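Local coordinates for protein glucose-1-phosphate uridylyltransferase (Sphingomonas elodea, PDB 2UX8) that probably catalyses the formation of UDP-alpha-D-glucose and diphosphate from UTP and alpha-D-glucose 1-phosphate, which it binds, at residues M35-E38 with M39-V42; R289-A292 with V293-G297; E221-R224 with I225-N228; A86-A90 with R91-L95. One frame throughout, in Å; residues are numbered along the deposited sequence.

Contact 1: residues M35-E38 with M39-V42; sequences MPKE and MLPV
Met39 folds back on Met35 and Pro36 through a 3-10 turn, in the loop that joins strand 16-21 to helix 47-57 of this GT-A nucleotidyltransferase fold. Two i to i+3 backbone bonds make the turn: Met39 N donates to Pro36 O at 2.9 Å, and Leu40 N to Lys37 O at 3.0 Å.

The apolar contacts gather on Met39. Its CG runs beside the Pro36 ring, 3.8 Å from Pro36 CB, the two side chains pointing the same way. The bends at chi2 and chi3 of Met35 bring Met35 CE to 3.5 Å from Met39 CB, the two chains crossing at about a right angle. Helices 47-57 and 72-77 also touch Met39, and Met35 packs on Met35 of the second subunit.

The charged ends turn elsewhere. Lys37 NZ forms a salt bridge with Asp141, the residue before Asp142, which binds glucose 1-phosphate, and Glu38 OE1 has a weak, long ion pair with Lys71. A chi1 of 159° sets Lys37 CG opposite the backbone N, and the chain then passes Leu40, where Lys37 CD lies 4.1 Å from Leu40 CD1.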
# COMPACT_ATOMS: atom_id res chain seq x y z
N MET C 35 11.46 -0.42 3.92
CA MET C 35 11.30 -1.86 4.08
C MET C 35 11.22 -2.20 5.55
O MET C 35 12.05 -1.75 6.34
CB MET C 35 12.49 -2.62 3.50
CG MET C 35 12.39 -3.04 2.05
SD MET C 35 10.94 -4.07 1.61
CE MET C 35 10.94 -5.26 2.90
N PRO C 36 10.23 -3.00 5.95
CA PRO C 36 10.16 -3.34 7.37
C PRO C 36 11.42 -4.13 7.75
O PRO C 36 11.87 -5.01 7.01
CB PRO C 36 8.90 -4.19 7.46
CG PRO C 36 8.05 -3.67 6.32
CD PRO C 36 9.05 -3.48 5.22
N LYS C 37 11.99 -3.77 8.89
CA LYS C 37 13.18 -4.43 9.41
C LYS C 37 12.91 -5.93 9.55
O LYS C 37 13.78 -6.76 9.28
CB LYS C 37 13.48 -3.81 10.78
CG LYS C 37 14.33 -4.64 11.69
CD LYS C 37 15.77 -4.64 11.25
CE LYS C 37 16.64 -5.33 12.28
NZ LYS C 37 16.62 -4.63 13.61
N GLU C 38 11.69 -6.25 9.95
CA GLU C 38 11.28 -7.63 10.15
C GLU C 38 11.27 -8.44 8.86
O GLU C 38 11.13 -9.66 8.89
CB GLU C 38 9.90 -7.67 10.80
CG GLU C 38 9.78 -6.95 12.14
CD GLU C 38 9.41 -5.48 12.01
OE1 GLU C 38 8.95 -5.07 10.93
OE2 GLU C 38 9.56 -4.72 12.99
N MET C 39 11.41 -7.76 7.74
CA MET C 39 11.40 -8.43 6.45
C MET C 39 12.80 -8.69 5.91
O MET C 39 12.94 -9.31 4.86
CB MET C 39 10.61 -7.61 5.44
CG MET C 39 9.14 -7.54 5.71
SD MET C 39 8.40 -9.14 5.56
CE MET C 39 8.50 -9.40 3.83
N LEU C 40 13.83 -8.20 6.60
CA LEU C 40 15.19 -8.45 6.14
C LEU C 40 15.37 -9.96 6.13
O LEU C 40 14.93 -10.66 7.04
CB LEU C 40 16.23 -7.79 7.04
CG LEU C 40 16.25 -6.26 7.01
CD1 LEU C 40 17.51 -5.76 7.70
CD2 LEU C 40 16.23 -5.77 5.58
N PRO C 41 16.00 -10.48 5.08
CA PRO C 41 16.21 -11.92 4.96
C PRO C 41 17.45 -12.51 5.59
O PRO C 41 18.52 -11.91 5.55
CB PRO C 41 16.24 -12.13 3.45
CG PRO C 41 16.96 -10.88 2.98
CD PRO C 41 16.37 -9.77 3.84
N VAL C 42 17.30 -13.69 6.20
CA VAL C 42 18.47 -14.33 6.71
C VAL C 42 19.06 -15.18 5.59
O VAL C 42 20.18 -15.41 5.62
CB VAL C 42 18.27 -15.17 7.97
CG1 VAL C 42 19.48 -16.06 8.18
CG2 VAL C 42 18.16 -14.24 9.17

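Contact 2: residues R289-A292 with V293-G297; sequences RAFA and VKALG
Phe291 O accepts the backbone N-H of Ala295 at 3.0 Å, in the last turns of helix 285-295 at the C-terminus of the chain. One residue earlier, Lys294 N reaches Ala290 O at 3.4 Å, a weak bond although it is almost straight (174°). Further on, Gly297 N is bonded to Lys294 O at 2.9 Å, though Gly297 is poorly ordered.

Phe291 and Ala295 also meet through their side chains. CG of Phe291 is anti to the backbone N (chi1 176°), which sends the ring along the helix toward the next turn. There Ala295 CB sits over one ring face, 4.0 Å above the plane and displaced toward the rim; its nearest ring atom is Phe291 CE2, at 4.1 Å.

The polar end of Arg289 is engaged elsewhere: NE forms a salt bridge with Glu285, and NH1 donates to the carbonyl oxygen of Leu296 of the second subunit. The reciprocal bond joins Leu296 O to Arg289 of that subunit. Ala292 packs on Leu296 of the second subunit, and Leu296 on its Ala292. Phe291, Ala292, Ala295 and Leu296 thus give the helix an apolar side for the neighbouring subunit, while paired arginine-to-carbonyl bonds add a polar link between the two chain ends.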
# COMPACT_ATOMS: atom_id res chain seq x y z
N ARG C 289 31.63 -21.50 1.72
CA ARG C 289 32.82 -21.87 2.48
C ARG C 289 34.05 -21.46 1.68
O ARG C 289 34.89 -20.71 2.16
CB ARG C 289 32.82 -23.39 2.74
CG ARG C 289 34.10 -23.91 3.39
CD ARG C 289 34.05 -25.41 3.60
NE ARG C 289 33.17 -25.80 4.69
CZ ARG C 289 33.42 -25.55 5.96
NH1 ARG C 289 34.53 -24.91 6.31
NH2 ARG C 289 32.56 -25.95 6.89
N ALA C 290 34.13 -21.95 0.45
CA ALA C 290 35.25 -21.67 -0.45
C ALA C 290 35.55 -20.18 -0.51
O ALA C 290 36.70 -19.76 -0.43
CB ALA C 290 34.93 -22.18 -1.85
N PHE C 291 34.49 -19.38 -0.67
CA PHE C 291 34.63 -17.94 -0.75
C PHE C 291 35.10 -17.32 0.57
O PHE C 291 36.03 -16.52 0.59
CB PHE C 291 33.30 -17.32 -1.14
CG PHE C 291 33.32 -15.83 -1.15
CD1 PHE C 291 33.79 -15.14 -2.25
CD2 PHE C 291 32.89 -15.11 -0.04
CE1 PHE C 291 33.85 -13.76 -2.26
CE2 PHE C 291 32.94 -13.72 -0.04
CZ PHE C 291 33.42 -13.04 -1.15
N ALA C 292 34.43 -17.68 1.66
CA ALA C 292 34.81 -17.19 2.98
C ALA C 292 36.31 -17.39 3.19
O ALA C 292 37.02 -16.47 3.60
CB ALA C 292 34.03 -17.93 4.06
N VAL C 293 36.77 -18.60 2.88
CA VAL C 293 38.16 -19.02 3.03
C VAL C 293 39.12 -18.00 2.42
O VAL C 293 39.92 -17.37 3.12
CB VAL C 293 38.37 -20.38 2.33
CG1 VAL C 293 39.68 -20.98 2.74
CG2 VAL C 293 37.22 -21.31 2.68
N LYS C 294 39.04 -17.85 1.11
CA LYS C 294 39.89 -16.89 0.40
C LYS C 294 39.77 -15.50 0.98
O LYS C 294 40.76 -14.89 1.41
CB LYS C 294 39.49 -16.79 -1.06
CG LYS C 294 40.01 -17.88 -1.94
CD LYS C 294 39.45 -17.71 -3.34
CE LYS C 294 40.05 -18.71 -4.30
NZ LYS C 294 39.38 -18.64 -5.62
N ALA C 295 38.55 -14.99 0.94
CA ALA C 295 38.24 -13.65 1.39
C ALA C 295 38.81 -13.30 2.75
O ALA C 295 38.94 -12.12 3.08
CB ALA C 295 36.73 -13.46 1.37
N LEU C 296 39.17 -14.30 3.53
CA LEU C 296 39.69 -14.06 4.88
C LEU C 296 41.19 -13.92 5.02
O LEU C 296 41.67 -13.53 6.07
CB LEU C 296 39.21 -15.17 5.82
CG LEU C 296 37.74 -15.17 6.25
CD1 LEU C 296 37.46 -16.37 7.14
CD2 LEU C 296 37.41 -13.90 7.01
N GLY C 297 41.94 -14.22 3.97
CA GLY C 297 43.38 -14.12 4.07
C GLY C 297 43.93 -15.40 4.66
O GLY C 297 43.18 -16.34 4.94

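Contact 3: residues E221-R224 with I225-N228; sequences EVMR and ILEN
Met223 O takes the N-H of Glu227 at 2.8 Å, and also a weak, bent one from Leu226 N. The other carbonyls of 221-224 are matched in the i to i+4 pattern: Glu221 O by Ile225 N at 3.0 Å, Val222 O by Leu226 N at 3.1 Å and Arg224 O by Asn228 N at 3.0 Å.

Among the side chains, the bend at chi2 (39°) turns Arg224 alongside the extended Glu227, both pointing the same way, with guanidinium and carboxylate planes only 13° apart. Arg224 NH1 and Glu227 OE2 are 3.8 Å apart, a long salt bridge. The oxygen lies well out of the guanidinium plane, and no N-H points at it, so the attraction is one of charge alone. A glutamine in place of Glu227 would probably cost Arg224 this nearby negative charge and leave the guanidinium less restrained.

Buried Met223 and Leu226 both rest on Val123 of helix 119-125, and Ile225 and Leu226 on Ala242 of helix 240-244. Helix 221-228, which follows strand 215-218 with its glucose 1-phosphate-binding Tyr216, is a typical amphipathic surface helix, apolar against its neighbours, with Arg224 and Glu227 on a partly exposed side.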
# COMPACT_ATOMS: atom_id res chain seq x y z
N GLU C 221 -2.40 -12.62 33.68
CA GLU C 221 -2.35 -11.61 34.73
C GLU C 221 -1.39 -10.49 34.33
O GLU C 221 -1.51 -9.36 34.80
CB GLU C 221 -1.90 -12.21 36.07
CG GLU C 221 -1.77 -13.73 36.12
CD GLU C 221 -3.08 -14.49 35.88
OE1 GLU C 221 -4.16 -13.96 36.24
OE2 GLU C 221 -3.02 -15.62 35.34
N VAL C 222 -0.45 -10.81 33.45
CA VAL C 222 0.51 -9.80 33.01
C VAL C 222 -0.17 -8.76 32.13
O VAL C 222 0.19 -7.58 32.17
CB VAL C 222 1.68 -10.43 32.23
CG1 VAL C 222 2.71 -9.35 31.91
CG2 VAL C 222 2.30 -11.56 33.04
N MET C 223 -1.15 -9.19 31.33
CA MET C 223 -1.90 -8.27 30.48
C MET C 223 -2.65 -7.31 31.39
O MET C 223 -2.58 -6.09 31.23
CB MET C 223 -2.90 -9.02 29.61
CG MET C 223 -2.38 -9.43 28.25
SD MET C 223 -2.19 -8.04 27.13
CE MET C 223 -0.66 -7.49 27.55
N ARG C 224 -3.36 -7.88 32.36
CA ARG C 224 -4.13 -7.12 33.33
C ARG C 224 -3.28 -6.04 33.97
O ARG C 224 -3.72 -4.90 34.11
CB ARG C 224 -4.65 -8.06 34.42
CG ARG C 224 -5.87 -8.88 34.02
CD ARG C 224 -5.74 -9.35 32.59
NE ARG C 224 -6.94 -10.03 32.09
CZ ARG C 224 -7.19 -10.22 30.80
NH1 ARG C 224 -6.33 -9.77 29.88
NH2 ARG C 224 -8.29 -10.86 30.42
N ILE C 225 -2.07 -6.40 34.37
CA ILE C 225 -1.17 -5.45 35.00
C ILE C 225 -0.76 -4.34 34.07
O ILE C 225 -0.50 -3.22 34.51
CB ILE C 225 0.06 -6.17 35.55
CG1 ILE C 225 -0.33 -6.86 36.84
CG2 ILE C 225 1.20 -5.21 35.81
CD1 ILE C 225 0.75 -7.64 37.41
N LEU C 226 -0.68 -4.67 32.78
CA LEU C 226 -0.31 -3.68 31.76
C LEU C 226 -1.47 -2.72 31.53
O LEU C 226 -1.27 -1.51 31.43
CB LEU C 226 0.07 -4.38 30.45
CG LEU C 226 1.39 -5.15 30.43
CD1 LEU C 226 1.49 -5.90 29.12
CD2 LEU C 226 2.56 -4.20 30.60
N GLU C 227 -2.69 -3.27 31.44
CA GLU C 227 -3.88 -2.45 31.23
C GLU C 227 -3.98 -1.44 32.37
O GLU C 227 -4.22 -0.26 32.16
CB GLU C 227 -5.13 -3.31 31.22
CG GLU C 227 -5.06 -4.51 30.29
CD GLU C 227 -6.25 -5.44 30.46
OE1 GLU C 227 -6.74 -5.56 31.60
OE2 GLU C 227 -6.69 -6.06 29.46
N ASN C 228 -3.78 -1.94 33.58
CA ASN C 228 -3.84 -1.13 34.79
C ASN C 228 -2.90 0.05 34.76
O ASN C 228 -3.31 1.19 35.01
CB ASN C 228 -3.54 -2.00 36.01
CG ASN C 228 -4.70 -2.87 36.39
OD1 ASN C 228 -5.58 -3.15 35.58
ND2 ASN C 228 -4.71 -3.33 37.64

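Contact 4: residues A86-A90 with R91-L95; sequences ATMAA and RGKSL
Arg91 lays its guanidinium over the methyl group of Thr87, with Thr87 CG2 3.7 Å above the centre of one face. The two side chains run side by side and point the same way. Thr87 CG2 is placed for this by chi1 of -61°, which also turns OG1 back to bond with the carbonyl oxygen of Glu83. The extended Arg91 chain carries its CG past Thr87 O at 3.2 Å before the guanidinium reaches the methyl.

Met88 reaches along the loop that follows. Its SD meets Leu95 CD2 at 3.9 Å, and the bend at chi3 (89°) brings Met88 CE to 3.9 Å from Lys93 CB. Lys93 crosses Met88 at about a right angle and leads away to bond through NZ with OG1 of Thr26 of the second subunit. Leu24 and Leu29 of that subunit pack on Thr87 and Met88, respectively.

The backbone closes the turn with Lys93 N to Met88 O at 2.9 Å and Gly92 N to Ala89 O at 3.1 Å. Gly92, at phi 56°, takes the left-handed conformation that reverses the chain. This bond pair, with glycine at C-prime, is the Schellman motif that ends helix 82-89.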
# COMPACT_ATOMS: atom_id res chain seq x y z
N ALA C 86 0.46 -18.06 -9.79
CA ALA C 86 -0.01 -18.30 -11.15
C ALA C 86 1.20 -18.40 -12.07
O ALA C 86 1.29 -19.30 -12.90
CB ALA C 86 -0.92 -17.19 -11.61
N THR C 87 2.12 -17.46 -11.91
CA THR C 87 3.34 -17.43 -12.71
C THR C 87 4.13 -18.72 -12.56
O THR C 87 4.62 -19.28 -13.54
CB THR C 87 4.26 -16.29 -12.27
OG1 THR C 87 3.59 -15.05 -12.44
CG2 THR C 87 5.53 -16.28 -13.10
N MET C 88 4.28 -19.18 -11.33
CA MET C 88 5.03 -20.40 -11.07
C MET C 88 4.37 -21.61 -11.68
O MET C 88 5.04 -22.47 -12.25
CB MET C 88 5.18 -20.61 -9.57
CG MET C 88 6.11 -19.63 -8.92
SD MET C 88 6.29 -19.99 -7.19
CE MET C 88 7.68 -21.14 -7.24
N ALA C 89 3.05 -21.69 -11.55
CA ALA C 89 2.29 -22.79 -12.12
C ALA C 89 2.51 -22.80 -13.64
O ALA C 89 2.63 -23.85 -14.24
CB ALA C 89 0.82 -22.62 -11.79
N ALA C 90 2.56 -21.62 -14.24
CA ALA C 90 2.76 -21.48 -15.68
C ALA C 90 4.17 -21.88 -16.06
O ALA C 90 4.56 -21.79 -17.22
CB ALA C 90 2.49 -20.04 -16.11
N ARG C 91 4.95 -22.30 -15.07
CA ARG C 91 6.34 -22.69 -15.30
C ARG C 91 6.63 -24.02 -14.65
O ARG C 91 7.79 -24.38 -14.47
CB ARG C 91 7.28 -21.66 -14.69
CG ARG C 91 7.13 -20.29 -15.27
CD ARG C 91 8.09 -19.33 -14.63
NE ARG C 91 8.05 -18.04 -15.30
CZ ARG C 91 8.73 -16.97 -14.92
NH1 ARG C 91 9.53 -17.02 -13.86
NH2 ARG C 91 8.62 -15.84 -15.61
N GLY C 92 5.57 -24.74 -14.28
CA GLY C 92 5.74 -26.03 -13.65
C GLY C 92 6.60 -25.99 -12.40
O GLY C 92 7.11 -27.02 -11.97
N LYS C 93 6.77 -24.81 -11.82
CA LYS C 93 7.56 -24.68 -10.59
C LYS C 93 6.69 -25.00 -9.38
O LYS C 93 5.58 -24.49 -9.25
CB LYS C 93 8.14 -23.27 -10.45
CG LYS C 93 9.36 -23.00 -11.31
CD LYS C 93 9.91 -21.59 -11.11
CE LYS C 93 10.99 -21.27 -12.14
NZ LYS C 93 11.35 -19.83 -12.22
N SER C 94 7.20 -25.86 -8.51
CA SER C 94 6.47 -26.27 -7.31
C SER C 94 6.30 -25.15 -6.29
O SER C 94 7.20 -24.34 -6.07
CB SER C 94 7.17 -27.44 -6.62
OG SER C 94 6.55 -27.74 -5.38
N LEU C 95 5.14 -25.14 -5.64
CA LEU C 95 4.82 -24.13 -4.63
C LEU C 95 5.33 -24.55 -3.26
O LEU C 95 5.06 -23.87 -2.27
CB LEU C 95 3.31 -23.93 -4.52
CG LEU C 95 2.51 -23.37 -5.70
CD1 LEU C 95 1.08 -23.21 -5.27
CD2 LEU C 95 3.08 -22.04 -6.17

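All four contacts are local. Contact 1 is fully buried, contact 3 is partly so, and contacts 2 and 4 lie at the surface, each centred about 32 Å from the centre of the chain. Contacts 2 and 3 run within single helices on i to i+4 bonds, whereas contact 1 is a 3-10 turn in a loop and contact 4 ends a helix. Contacts 1, 2 and 4 touch the second subunit; contact 3, on the other side of the chain's centre from contacts 1 and 4, touches no other chain. Met39 and Met223 pack on neighbouring helices in contacts 1 and 3, while a ring face in contact 2 and a guanidinium face in contact 4 receive methyl groups.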